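Local coordinates for protein O-methyltransferase (Saccharopolyspora spinosa, PDB 4CE0) that probably transfers a methyl group from S-adenosyl-L-methionine to the 4'-hydroxyl of the rhamnose of a spinosyn, as a magnesium-dependent enzyme of antibiotic biosynthesis, at residues D61-C66 and I91-V96; E68-D73 and T103-W108; A80-W85 and M193-N198; Q148-Y153 and V160-G165. One frame throughout, in Å; residues are numbered along the deposited sequence.

How the contacts relate
Contact 1 packs two helices together, while contacts 2, 3 and 4 join helices to strands, or a loop leading into one, of the same Rossmann-like sheet. Contacts 1 and 2 share helix 56-73, their centres about 10 Å apart; Met93 CE packs 4.0 Å from Val107 CG1. Successive strands 78-82, 107-111 and 160-164, with 107-111 in the middle, carry one segment each of contacts 3, 2 and 4, and Val107 O lies 2.9 Å from Arg161 N, a probable backbone hydrogen bond. Contact 3 borders the bound S-adenosyl-L-homocysteine, and Gly165 of contact 4 also touches it. Leu63 of contact 1 keeps its side chain about 7 Å from this ligand; contact 2 lies away from ligand and metal sites.

Contact 1: residues D61-C66 and I91-V96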
# COMPACT_ATOMS: atom_id res chain seq x y z
N ASP A 61 -11.66 -8.38 -4.63
CA ASP A 61 -12.42 -7.59 -5.60
C ASP A 61 -13.91 -7.85 -5.40
O ASP A 61 -14.76 -6.96 -5.55
CB ASP A 61 -12.09 -7.93 -7.05
CG ASP A 61 -10.69 -7.50 -7.47
OD1 ASP A 61 -10.04 -6.69 -6.79
OD2 ASP A 61 -10.23 -7.99 -8.53
N ASN A 62 -14.25 -9.09 -5.11
CA ASN A 62 -15.66 -9.38 -4.84
C ASN A 62 -16.10 -8.61 -3.61
O ASN A 62 -17.21 -8.01 -3.55
CB ASN A 62 -15.86 -10.88 -4.66
CG ASN A 62 -17.20 -11.21 -4.01
OD1 ASN A 62 -17.28 -11.40 -2.80
ND2 ASN A 62 -18.25 -11.24 -4.81
N LEU A 63 -15.24 -8.57 -2.60
CA LEU A 63 -15.62 -7.92 -1.33
C LEU A 63 -15.86 -6.43 -1.59
O LEU A 63 -16.83 -5.85 -1.10
CB LEU A 63 -14.53 -8.14 -0.29
CG LEU A 63 -14.77 -7.65 1.14
CD1 LEU A 63 -16.12 -8.03 1.64
CD2 LEU A 63 -13.70 -8.25 2.08
N GLN A 64 -15.02 -5.84 -2.43
CA GLN A 64 -15.16 -4.42 -2.76
C GLN A 64 -16.48 -4.17 -3.53
O GLN A 64 -17.16 -3.19 -3.27
CB GLN A 64 -14.00 -3.95 -3.63
CG GLN A 64 -14.10 -2.45 -4.01
CD GLN A 64 -12.84 -1.93 -4.68
OE1 GLN A 64 -11.81 -2.59 -4.69
NE2 GLN A 64 -12.94 -0.74 -5.29
N HIS A 65 -16.80 -5.03 -4.49
CA HIS A 65 -18.04 -4.93 -5.29
C HIS A 65 -19.24 -4.94 -4.37
O HIS A 65 -20.13 -4.08 -4.46
CB HIS A 65 -18.16 -6.12 -6.27
CG HIS A 65 -19.47 -6.20 -6.99
ND1 HIS A 65 -20.57 -6.86 -6.48
CD2 HIS A 65 -19.85 -5.69 -8.19
CE1 HIS A 65 -21.58 -6.75 -7.33
NE2 HIS A 65 -21.17 -6.06 -8.38
N CYS A 66 -19.26 -5.89 -3.42
CA CYS A 66 -20.38 -5.99 -2.47
C CYS A 66 -20.51 -4.78 -1.52
O CYS A 66 -21.59 -4.25 -1.30
CB CYS A 66 -20.27 -7.29 -1.64
SG CYS A 66 -20.43 -8.81 -2.64
N ILE A 91 -9.76 -5.48 7.51
CA ILE A 91 -9.05 -4.22 7.22
C ILE A 91 -9.56 -3.61 5.92
O ILE A 91 -9.85 -2.40 5.85
CB ILE A 91 -7.54 -4.43 7.17
CG1 ILE A 91 -7.02 -4.77 8.57
CG2 ILE A 91 -6.80 -3.17 6.72
CD1 ILE A 91 -5.67 -5.39 8.57
N PHE A 92 -9.70 -4.45 4.90
CA PHE A 92 -10.19 -3.97 3.62
C PHE A 92 -11.58 -3.36 3.70
O PHE A 92 -11.80 -2.28 3.20
CB PHE A 92 -10.17 -5.06 2.56
CG PHE A 92 -10.52 -4.55 1.21
CD1 PHE A 92 -9.61 -3.74 0.52
CD2 PHE A 92 -11.75 -4.84 0.64
CE1 PHE A 92 -9.93 -3.25 -0.74
CE2 PHE A 92 -12.09 -4.36 -0.61
CZ PHE A 92 -11.16 -3.56 -1.31
N MET A 93 -12.52 -4.03 4.38
CA MET A 93 -13.86 -3.47 4.49
C MET A 93 -13.80 -2.11 5.20
O MET A 93 -14.48 -1.16 4.83
CB MET A 93 -14.80 -4.41 5.25
CG MET A 93 -14.99 -5.71 4.58
SD MET A 93 -16.33 -6.68 5.29
CE MET A 93 -15.48 -7.33 6.69
N ARG A 94 -12.97 -2.03 6.22
CA ARG A 94 -12.84 -0.75 6.95
C ARG A 94 -12.25 0.30 6.01
O ARG A 94 -12.61 1.49 6.07
CB ARG A 94 -11.98 -0.92 8.19
CG ARG A 94 -11.61 0.42 8.92
CD ARG A 94 -12.78 1.13 9.55
NE ARG A 94 -12.46 2.50 10.00
CZ ARG A 94 -12.68 3.60 9.28
NH1 ARG A 94 -13.18 3.54 8.05
NH2 ARG A 94 -12.38 4.79 9.78
N ALA A 95 -11.37 -0.14 5.12
CA ALA A 95 -10.72 0.82 4.21
C ALA A 95 -11.71 1.31 3.15
O ALA A 95 -11.65 2.46 2.73
CB ALA A 95 -9.50 0.21 3.59
N VAL A 96 -12.63 0.45 2.72
CA VAL A 96 -13.62 0.91 1.75
C VAL A 96 -14.49 2.04 2.37
O VAL A 96 -14.68 3.10 1.74
CB VAL A 96 -14.49 -0.21 1.23
CG1 VAL A 96 -15.44 0.34 0.19
CG2 VAL A 96 -13.62 -1.32 0.62
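Leu63 and Phe92 reach across from the two helices and pass alongside one another in opposite senses, with Leu63 CG 4.2 Å from Phe92 CD2. Met93 runs at about a right angle to Leu63: its CG sits 3.8 Å from Leu63 CD2, and its sulfur SD meets the other branch, CD1, at 3.9 Å. The isobutyl group is thus flanked by the ring edge of Phe92 and the bent thioether chain of Met93. A trans chi1 (-175°) at Leu63 carries both methyls across the gap.

Gln64 borders the far end of the ring. Its CB is 3.6 Å from Phe92 CE2, and its OE1 lies near the ring plane, 3.6 Å from CZ, with amide and ring planes turned 52° apart. The amide is held from outside the pair, OE1 accepting from Lys13 NZ while NE2 donates to Glu68 OE2, which should fix its rotation. Over one face of the phenyl ring lies Val96 CG2, one turn further along the same helix.

Leu63 also touches Ile210 of strand 207-211, which links the contact to the sheet. The segment axes approach to 10.2 Å at an inclination of 38°, and Leu63, Phe92 and Met93 are all buried: this is a seam between neighbouring helices, 56-73 and 88-100, that flank strand 78-82 in sequence, as in Rossmann-like methyltransferases.

Contact 2: residues E68-D73 and T103-W108; sequences EAVLAD and TGRTVW
Apolar packing across this contact falls on one polar group, the guanidinium of Arg105. Val70 CG1 lies over one of its faces, 3.6 Å from NH1 and 4.0 Å from CZ. Leu71 comes in obliquely and more closely: its CD2 is 3.2 Å from Arg105 NE and 3.7 Å from CD, the two side chains running alongside with opposite headings. Arg105 covers the distance as a straight rod, extended from CG to NE (chi2 179°, chi3 -176°), which brings its head beside the last turns of helix 56-73.

That position belongs to the sheet end remote from the cofactor. In this Rossmann-like fold the parallel strands carry S-adenosyl-L-homocysteine beyond their C-terminal ends, whereas residues 103-106 lead into the start of strand 107-111, and the loop after helix 56-73 leads into strand 78-82.

Water-mediated bonding joins the same partners. One water donates to Leu71 O at 2.9 Å and accepts from Arg105 NH2 at 3.1 Å, lying at the edge of the guanidinium and in its plane.

Direct polar bonds of the head are made with nearby loops, and with three donors engaged its rotation should be limited. NE forms a salt bridge with Asp102 OD2, while NH1 and NH2 donate to the backbone oxygens of Gly77 and Val75.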
# COMPACT_ATOMS: atom_id res chain seq x y z
N GLU A 68 -19.32 -1.84 -2.00
CA GLU A 68 -19.63 -0.62 -2.78
C GLU A 68 -21.11 -0.57 -3.17
O GLU A 68 -21.70 0.52 -3.22
CB GLU A 68 -18.74 -0.48 -4.03
CG GLU A 68 -17.34 0.09 -3.68
CD GLU A 68 -16.40 0.22 -4.86
OE1 GLU A 68 -16.86 0.04 -6.00
OE2 GLU A 68 -15.20 0.52 -4.65
N ALA A 69 -21.69 -1.73 -3.42
CA ALA A 69 -23.08 -1.83 -3.87
C ALA A 69 -24.00 -1.49 -2.73
O ALA A 69 -25.00 -0.75 -2.90
CB ALA A 69 -23.38 -3.25 -4.40
N VAL A 70 -23.68 -2.02 -1.57
CA VAL A 70 -24.43 -1.73 -0.35
C VAL A 70 -24.41 -0.23 -0.02
O VAL A 70 -25.42 0.33 0.44
CB VAL A 70 -23.82 -2.53 0.81
CG1 VAL A 70 -23.87 -1.78 2.10
CG2 VAL A 70 -24.49 -3.92 0.92
N LEU A 71 -23.25 0.40 -0.18
CA LEU A 71 -23.12 1.83 0.06
C LEU A 71 -23.92 2.64 -0.98
O LEU A 71 -24.64 3.56 -0.61
CB LEU A 71 -21.66 2.27 0.04
CG LEU A 71 -20.74 1.76 1.15
CD1 LEU A 71 -19.38 2.43 1.00
CD2 LEU A 71 -21.30 1.96 2.55
N ALA A 72 -23.81 2.30 -2.27
CA ALA A 72 -24.53 3.07 -3.29
C ALA A 72 -26.05 2.84 -3.23
O ALA A 72 -26.82 3.76 -3.47
CB ALA A 72 -24.05 2.74 -4.59
N ASP A 73 -26.46 1.62 -2.93
CA ASP A 73 -27.88 1.27 -2.86
C ASP A 73 -28.58 1.77 -1.59
O ASP A 73 -29.81 1.82 -1.54
CB ASP A 73 -28.06 -0.25 -2.94
CG ASP A 73 -27.72 -0.81 -4.30
OD1 ASP A 73 -27.13 -0.09 -5.13
OD2 ASP A 73 -28.05 -1.99 -4.53
N THR A 103 -18.87 7.16 7.89
CA THR A 103 -18.34 7.12 9.25
C THR A 103 -19.33 6.47 10.22
O THR A 103 -19.04 6.32 11.40
CB THR A 103 -17.97 8.55 9.74
OG1 THR A 103 -19.15 9.36 9.80
CG2 THR A 103 -16.98 9.19 8.80
N GLY A 104 -20.48 6.06 9.71
CA GLY A 104 -21.53 5.51 10.55
C GLY A 104 -21.49 4.00 10.73
O GLY A 104 -21.82 3.50 11.82
N ARG A 105 -21.08 3.27 9.69
CA ARG A 105 -21.06 1.82 9.73
C ARG A 105 -19.87 1.23 10.51
O ARG A 105 -18.78 1.78 10.53
CB ARG A 105 -21.06 1.28 8.30
CG ARG A 105 -22.23 1.80 7.49
CD ARG A 105 -22.15 1.26 6.10
NE ARG A 105 -23.18 1.77 5.19
CZ ARG A 105 -24.25 1.10 4.80
NH1 ARG A 105 -24.50 -0.12 5.27
NH2 ARG A 105 -25.08 1.65 3.92
N THR A 106 -20.10 0.07 11.10
CA THR A 106 -19.10 -0.63 11.90
C THR A 106 -18.67 -1.91 11.20
O THR A 106 -19.46 -2.53 10.51
CB THR A 106 -19.66 -0.94 13.32
OG1 THR A 106 -19.68 0.27 14.07
CG2 THR A 106 -18.80 -1.99 14.08
N VAL A 107 -17.42 -2.29 11.40
CA VAL A 107 -16.86 -3.54 10.89
C VAL A 107 -16.61 -4.41 12.11
O VAL A 107 -15.82 -4.04 12.99
CB VAL A 107 -15.53 -3.32 10.10
CG1 VAL A 107 -14.90 -4.66 9.64
CG2 VAL A 107 -15.78 -2.40 8.90
N TRP A 108 -17.34 -5.53 12.17
CA TRP A 108 -17.20 -6.49 13.24
C TRP A 108 -16.21 -7.57 12.88
O TRP A 108 -16.33 -8.26 11.87
CB TRP A 108 -18.55 -7.14 13.58
CG TRP A 108 -19.52 -6.15 14.13
CD1 TRP A 108 -20.37 -5.32 13.42
CD2 TRP A 108 -19.73 -5.88 15.50
NE1 TRP A 108 -21.10 -4.54 14.31
CE2 TRP A 108 -20.71 -4.86 15.59
CE3 TRP A 108 -19.16 -6.37 16.69
CZ2 TRP A 108 -21.16 -4.36 16.82
CZ3 TRP A 108 -19.60 -5.87 17.90
CH2 TRP A 108 -20.58 -4.87 17.95
O HOH W 1 -24.58 4.19 2.17

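Contact 3: residues A80-W85 and M193-N198. With SAH (S-adenosyl-L-homocysteine), chain B.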
# COMPACT_ATOMS: atom_id res chain seq x y z
N ALA A 80 -19.64 -7.65 8.81
CA ALA A 80 -19.09 -8.59 9.73
C ALA A 80 -18.36 -9.69 9.00
O ALA A 80 -18.88 -10.18 7.99
CB ALA A 80 -20.22 -9.19 10.60
N GLU A 81 -17.20 -10.09 9.52
CA GLU A 81 -16.54 -11.32 9.04
C GLU A 81 -16.32 -12.31 10.18
O GLU A 81 -15.73 -11.99 11.22
CB GLU A 81 -15.21 -11.07 8.30
CG GLU A 81 -14.66 -12.38 7.61
CD GLU A 81 -13.26 -12.26 7.07
OE1 GLU A 81 -12.42 -11.62 7.76
OE2 GLU A 81 -12.99 -12.81 5.96
N THR A 82 -16.83 -13.52 9.95
CA THR A 82 -16.67 -14.61 10.88
C THR A 82 -15.57 -15.47 10.34
O THR A 82 -15.78 -16.29 9.42
CB THR A 82 -17.98 -15.41 11.15
OG1 THR A 82 -18.56 -15.93 9.93
CG2 THR A 82 -18.99 -14.53 11.82
N GLY A 83 -14.40 -15.26 10.92
CA GLY A 83 -13.16 -15.91 10.50
C GLY A 83 -12.26 -14.88 9.81
O GLY A 83 -12.43 -14.60 8.62
N VAL A 84 -11.32 -14.32 10.58
CA VAL A 84 -10.54 -13.16 10.16
C VAL A 84 -9.03 -13.40 10.02
O VAL A 84 -8.37 -12.66 9.30
CB VAL A 84 -10.80 -11.95 11.10
CG1 VAL A 84 -12.26 -11.84 11.38
CG2 VAL A 84 -9.97 -12.02 12.43
N TRP A 85 -8.52 -14.46 10.66
CA TRP A 85 -7.08 -14.77 10.63
C TRP A 85 -6.32 -13.50 10.99
O TRP A 85 -6.51 -12.96 12.09
CB TRP A 85 -6.67 -15.33 9.28
CG TRP A 85 -5.31 -15.92 9.20
CD1 TRP A 85 -4.76 -16.81 10.08
CD2 TRP A 85 -4.34 -15.75 8.15
NE1 TRP A 85 -3.49 -17.16 9.66
CE2 TRP A 85 -3.21 -16.53 8.49
CE3 TRP A 85 -4.31 -14.99 6.97
CZ2 TRP A 85 -2.06 -16.57 7.69
CZ3 TRP A 85 -3.16 -15.02 6.19
CH2 TRP A 85 -2.05 -15.79 6.56
N MET A 193 -22.30 -22.96 9.90
CA MET A 193 -23.68 -23.03 10.41
C MET A 193 -23.97 -22.02 11.55
O MET A 193 -24.98 -21.29 11.53
CB MET A 193 -24.02 -24.45 10.86
CG MET A 193 -25.50 -24.66 11.13
SD MET A 193 -26.55 -24.39 9.67
CE MET A 193 -26.20 -25.83 8.66
N ASP A 194 -23.08 -21.98 12.54
CA ASP A 194 -23.26 -21.08 13.69
C ASP A 194 -23.31 -19.62 13.26
O ASP A 194 -24.06 -18.82 13.84
CB ASP A 194 -22.14 -21.27 14.72
CG ASP A 194 -22.28 -22.56 15.50
OD1 ASP A 194 -23.43 -23.03 15.67
OD2 ASP A 194 -21.24 -23.11 15.93
N SER A 195 -22.51 -19.27 12.26
CA SER A 195 -22.51 -17.93 11.73
C SER A 195 -23.82 -17.64 10.99
O SER A 195 -24.43 -16.60 11.18
CB SER A 195 -21.27 -17.72 10.83
OG SER A 195 -21.29 -16.41 10.29
N LEU A 196 -24.24 -18.55 10.13
CA LEU A 196 -25.47 -18.34 9.37
C LEU A 196 -26.67 -18.30 10.28
O LEU A 196 -27.46 -17.36 10.20
CB LEU A 196 -25.69 -19.44 8.29
CG LEU A 196 -24.77 -19.34 7.07
CD1 LEU A 196 -24.94 -20.57 6.22
CD2 LEU A 196 -25.08 -18.08 6.27
N ARG A 197 -26.81 -19.30 11.15
CA ARG A 197 -27.97 -19.35 12.06
C ARG A 197 -28.13 -18.07 12.88
O ARG A 197 -29.24 -17.56 13.06
CB ARG A 197 -27.85 -20.51 13.04
CG ARG A 197 -28.10 -21.86 12.42
CD ARG A 197 -28.34 -22.98 13.46
NE ARG A 197 -28.35 -24.27 12.77
CZ ARG A 197 -29.32 -24.67 11.96
NH1 ARG A 197 -30.40 -23.91 11.76
NH2 ARG A 197 -29.22 -25.84 11.34
N ASN A 198 -27.03 -17.53 13.38
CA ASN A 198 -27.09 -16.37 14.25
C ASN A 198 -27.06 -15.01 13.55
O ASN A 198 -27.63 -14.05 14.08
CB ASN A 198 -25.99 -16.46 15.32
CG ASN A 198 -26.15 -17.70 16.23
OD1 ASN A 198 -27.07 -17.75 17.02
ND2 ASN A 198 -25.26 -18.68 16.12
N SAH B . -7.35 -14.52 5.56
CA SAH B . -8.63 -15.19 5.85
CB SAH B . -8.75 -15.86 7.20
CG SAH B . -9.85 -16.81 7.65
SD SAH B . -8.94 -18.24 8.32
C SAH B . -9.50 -13.99 5.82
O SAH B . -10.60 -14.13 6.32
OXT SAH B . -8.81 -12.97 5.19
C5' SAH B . -10.19 -19.00 9.43
C4' SAH B . -10.44 -18.21 10.72
O4' SAH B . -11.65 -18.64 11.32
C3' SAH B . -9.37 -18.40 11.80
O3' SAH B . -8.88 -17.11 12.13
C2' SAH B . -10.05 -19.09 12.99
O2' SAH B . -9.60 -18.75 14.32
C1' SAH B . -11.51 -18.74 12.74
N9 SAH B . -12.53 -19.70 13.23
C8 SAH B . -12.92 -20.85 12.58
N7 SAH B . -13.90 -21.42 13.30
C5 SAH B . -14.17 -20.64 14.37
C6 SAH B . -15.08 -20.74 15.43
N6 SAH B . -15.92 -21.77 15.52
N1 SAH B . -15.10 -19.77 16.40
C2 SAH B . -14.27 -18.67 16.34
N3 SAH B . -13.36 -18.60 15.31
C4 SAH B . -13.33 -19.54 14.32
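The C-terminal end of strand 78-82 borders the S-adenosyl-L-homocysteine pocket of this Rossmann-like methyltransferase, and there Thr82 meets Ser195 of helix 189-199. Their hydroxyls, Thr82 OG1 and Ser195 OG, share a hydrogen bond of 2.8 Å in which either may donate. The trans chi1 of Ser195 (179°) points OG at the strand, and Thr82 turns OG1 into the position between its own N and carbonyl carbon (chi1 57°). Its methyl CG2 also lies against the serine, 3.3 Å from Ser195 OG. Leu184 of the adjacent strand touches both residues, and Phe167 packs on Thr82, so the polar pair is buried and each hydroxyl has the other as partner.

Beyond the strand, residues 83-85 follow the ligand, an arrangement consistent with the glycine-containing loop that follows the first strand in Rossmann-like methyltransferases. Gly83 adopts a positive phi, and its CA comes within 3.2 Å of the ribose atom SAH O4', leaving the sugar to lie close against the backbone. Trp85 N gives a weak hydrogen bond to SAH O3' (3.1 Å, 133° at the hydrogen), and Val84 N is bonded to Asp111 OD2, which also binds the ligand. Within the helix, Asn198 ND2 curls back to Asp194 O at 2.6 Å, on a lone pair in the carbonyl plane, an oxygen that also accepts from Asn198 N at 3.3 Å.

Contact 4: residues Q148-Y153 and V160-G165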
# COMPACT_ATOMS: atom_id res chain seq x y z
N GLN A 148 -2.90 -4.73 16.09
CA GLN A 148 -1.66 -4.14 15.59
C GLN A 148 -1.73 -4.01 14.05
O GLN A 148 -1.35 -2.98 13.47
CB GLN A 148 -0.44 -4.99 16.00
CG GLN A 148 -0.02 -4.89 17.50
CD GLN A 148 1.03 -5.94 17.93
OE1 GLN A 148 1.16 -7.01 17.32
NE2 GLN A 148 1.79 -5.62 18.99
N ASN A 149 -2.20 -5.07 13.39
CA ASN A 149 -2.32 -5.09 11.93
C ASN A 149 -3.21 -3.95 11.45
O ASN A 149 -2.85 -3.26 10.52
CB ASN A 149 -2.82 -6.45 11.43
CG ASN A 149 -1.76 -7.53 11.59
OD1 ASN A 149 -0.58 -7.22 11.79
ND2 ASN A 149 -2.17 -8.78 11.52
N PHE A 150 -4.35 -3.72 12.11
CA PHE A 150 -5.24 -2.64 11.69
C PHE A 150 -4.49 -1.30 11.83
O PHE A 150 -4.63 -0.41 10.97
CB PHE A 150 -6.52 -2.58 12.52
CG PHE A 150 -7.70 -3.33 11.94
CD1 PHE A 150 -7.83 -4.69 12.16
CD2 PHE A 150 -8.71 -2.66 11.25
CE1 PHE A 150 -8.93 -5.42 11.67
CE2 PHE A 150 -9.83 -3.37 10.74
CZ PHE A 150 -9.94 -4.76 10.96
N ALA A 151 -3.69 -1.19 12.89
CA ALA A 151 -3.03 0.06 13.24
C ALA A 151 -1.95 0.33 12.22
O ALA A 151 -1.61 1.46 11.95
CB ALA A 151 -2.44 -0.00 14.68
N ARG A 152 -1.44 -0.71 11.59
CA ARG A 152 -0.42 -0.51 10.56
C ARG A 152 -0.96 0.27 9.39
O ARG A 152 -0.21 0.99 8.73
CB ARG A 152 0.19 -1.84 10.12
CG ARG A 152 1.09 -2.38 11.23
CD ARG A 152 1.37 -3.85 11.15
NE ARG A 152 2.81 -4.09 11.34
CZ ARG A 152 3.41 -5.23 11.04
NH1 ARG A 152 2.71 -6.25 10.53
NH2 ARG A 152 4.72 -5.35 11.23
N TYR A 153 -2.27 0.16 9.14
CA TYR A 153 -2.91 0.82 8.01
C TYR A 153 -3.54 2.14 8.44
O TYR A 153 -4.18 2.83 7.63
CB TYR A 153 -3.95 -0.11 7.34
CG TYR A 153 -3.35 -1.36 6.71
CD1 TYR A 153 -2.91 -1.38 5.40
CD2 TYR A 153 -3.25 -2.54 7.44
CE1 TYR A 153 -2.37 -2.53 4.83
CE2 TYR A 153 -2.70 -3.69 6.90
CZ TYR A 153 -2.25 -3.68 5.59
OH TYR A 153 -1.74 -4.84 5.04
N VAL A 160 -14.26 -0.02 14.09
CA VAL A 160 -13.87 -1.43 14.10
C VAL A 160 -14.10 -1.99 15.52
O VAL A 160 -13.59 -1.43 16.51
CB VAL A 160 -12.38 -1.62 13.78
CG1 VAL A 160 -12.06 -3.11 13.66
CG2 VAL A 160 -12.00 -0.86 12.48
N ARG A 161 -14.85 -3.10 15.60
CA ARG A 161 -15.11 -3.79 16.87
C ARG A 161 -14.78 -5.27 16.77
O ARG A 161 -14.95 -5.93 15.72
CB ARG A 161 -16.56 -3.60 17.30
CG ARG A 161 -16.89 -2.13 17.54
CD ARG A 161 -18.30 -1.92 18.08
NE ARG A 161 -18.49 -2.53 19.41
CZ ARG A 161 -19.53 -2.29 20.21
NH1 ARG A 161 -20.48 -1.45 19.86
NH2 ARG A 161 -19.62 -2.92 21.38
N PHE A 162 -14.24 -5.79 17.86
CA PHE A 162 -13.78 -7.17 17.88
C PHE A 162 -14.71 -7.98 18.74
O PHE A 162 -15.13 -7.52 19.78
CB PHE A 162 -12.35 -7.24 18.38
CG PHE A 162 -11.40 -6.39 17.56
CD1 PHE A 162 -11.18 -5.06 17.88
CD2 PHE A 162 -10.71 -6.94 16.48
CE1 PHE A 162 -10.30 -4.27 17.14
CE2 PHE A 162 -9.81 -6.14 15.71
CZ PHE A 162 -9.61 -4.82 16.04
N LEU A 163 -15.06 -9.17 18.27
CA LEU A 163 -15.89 -10.08 19.05
C LEU A 163 -15.13 -11.38 19.23
O LEU A 163 -15.22 -12.28 18.37
CB LEU A 163 -17.21 -10.32 18.33
CG LEU A 163 -18.33 -11.08 19.03
CD1 LEU A 163 -18.66 -10.49 20.40
CD2 LEU A 163 -19.58 -11.06 18.10
N PRO A 164 -14.37 -11.49 20.34
CA PRO A 164 -13.49 -12.65 20.58
C PRO A 164 -14.23 -13.81 21.25
O PRO A 164 -14.92 -13.59 22.24
CB PRO A 164 -12.43 -12.07 21.52
CG PRO A 164 -13.18 -11.08 22.35
CD PRO A 164 -14.14 -10.44 21.36
N GLY A 165 -14.10 -15.01 20.70
CA GLY A 165 -14.68 -16.19 21.32
C GLY A 165 -14.99 -17.20 20.25
O GLY A 165 -14.85 -16.91 19.06
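Val160 lies over the ring of Phe150, and this is the close-packed part of the contact. Its CG1 is 4.0 Å from the ring centroid and 26° off the normal, a CH-pi contact displaced toward the rim. Both methyls meet the same ring atom, CG1 and CG2 each 3.7 Å from Phe150 CE2. With chi1 at -174°, CG1 of Val160 is anti to the amide nitrogen and CG2 anti to the carbonyl carbon, which spreads the fork over the ring. Beyond the pair, Cys90 and Ile91 of helix 88-100 touch Phe150 and Val109 of the neighbouring strand touches Phe150 and Val160 alike, so the ring is enclosed.

The topology is that of a beta-alpha-beta crossover in a Rossmann-like sheet: strand 107-111 leads through helix 143-152 to strand 160-164, its parallel neighbour and the outermost strand on this side within the chain. Phe150 joins the helix to that border strand.

Packing is looser at Phe162, two residues further along the strand. It directs its edge at the same face of Phe150 that Val160 covers, an edge-to-face pair with centroids 5.8 Å apart and planes at 84°. The nearest atoms, Phe150 CE1 and Phe162 CE2, are 4.2 Å apart, and Phe162 remains partly exposed, resting also on Leu156 and Val109. Solvent reaches the outer surface of the helix at Gln148 and Ala151. Near the C-terminal end of segment 148-153, Arg152 and Tyr153 pack on Ile20 of the second subunit.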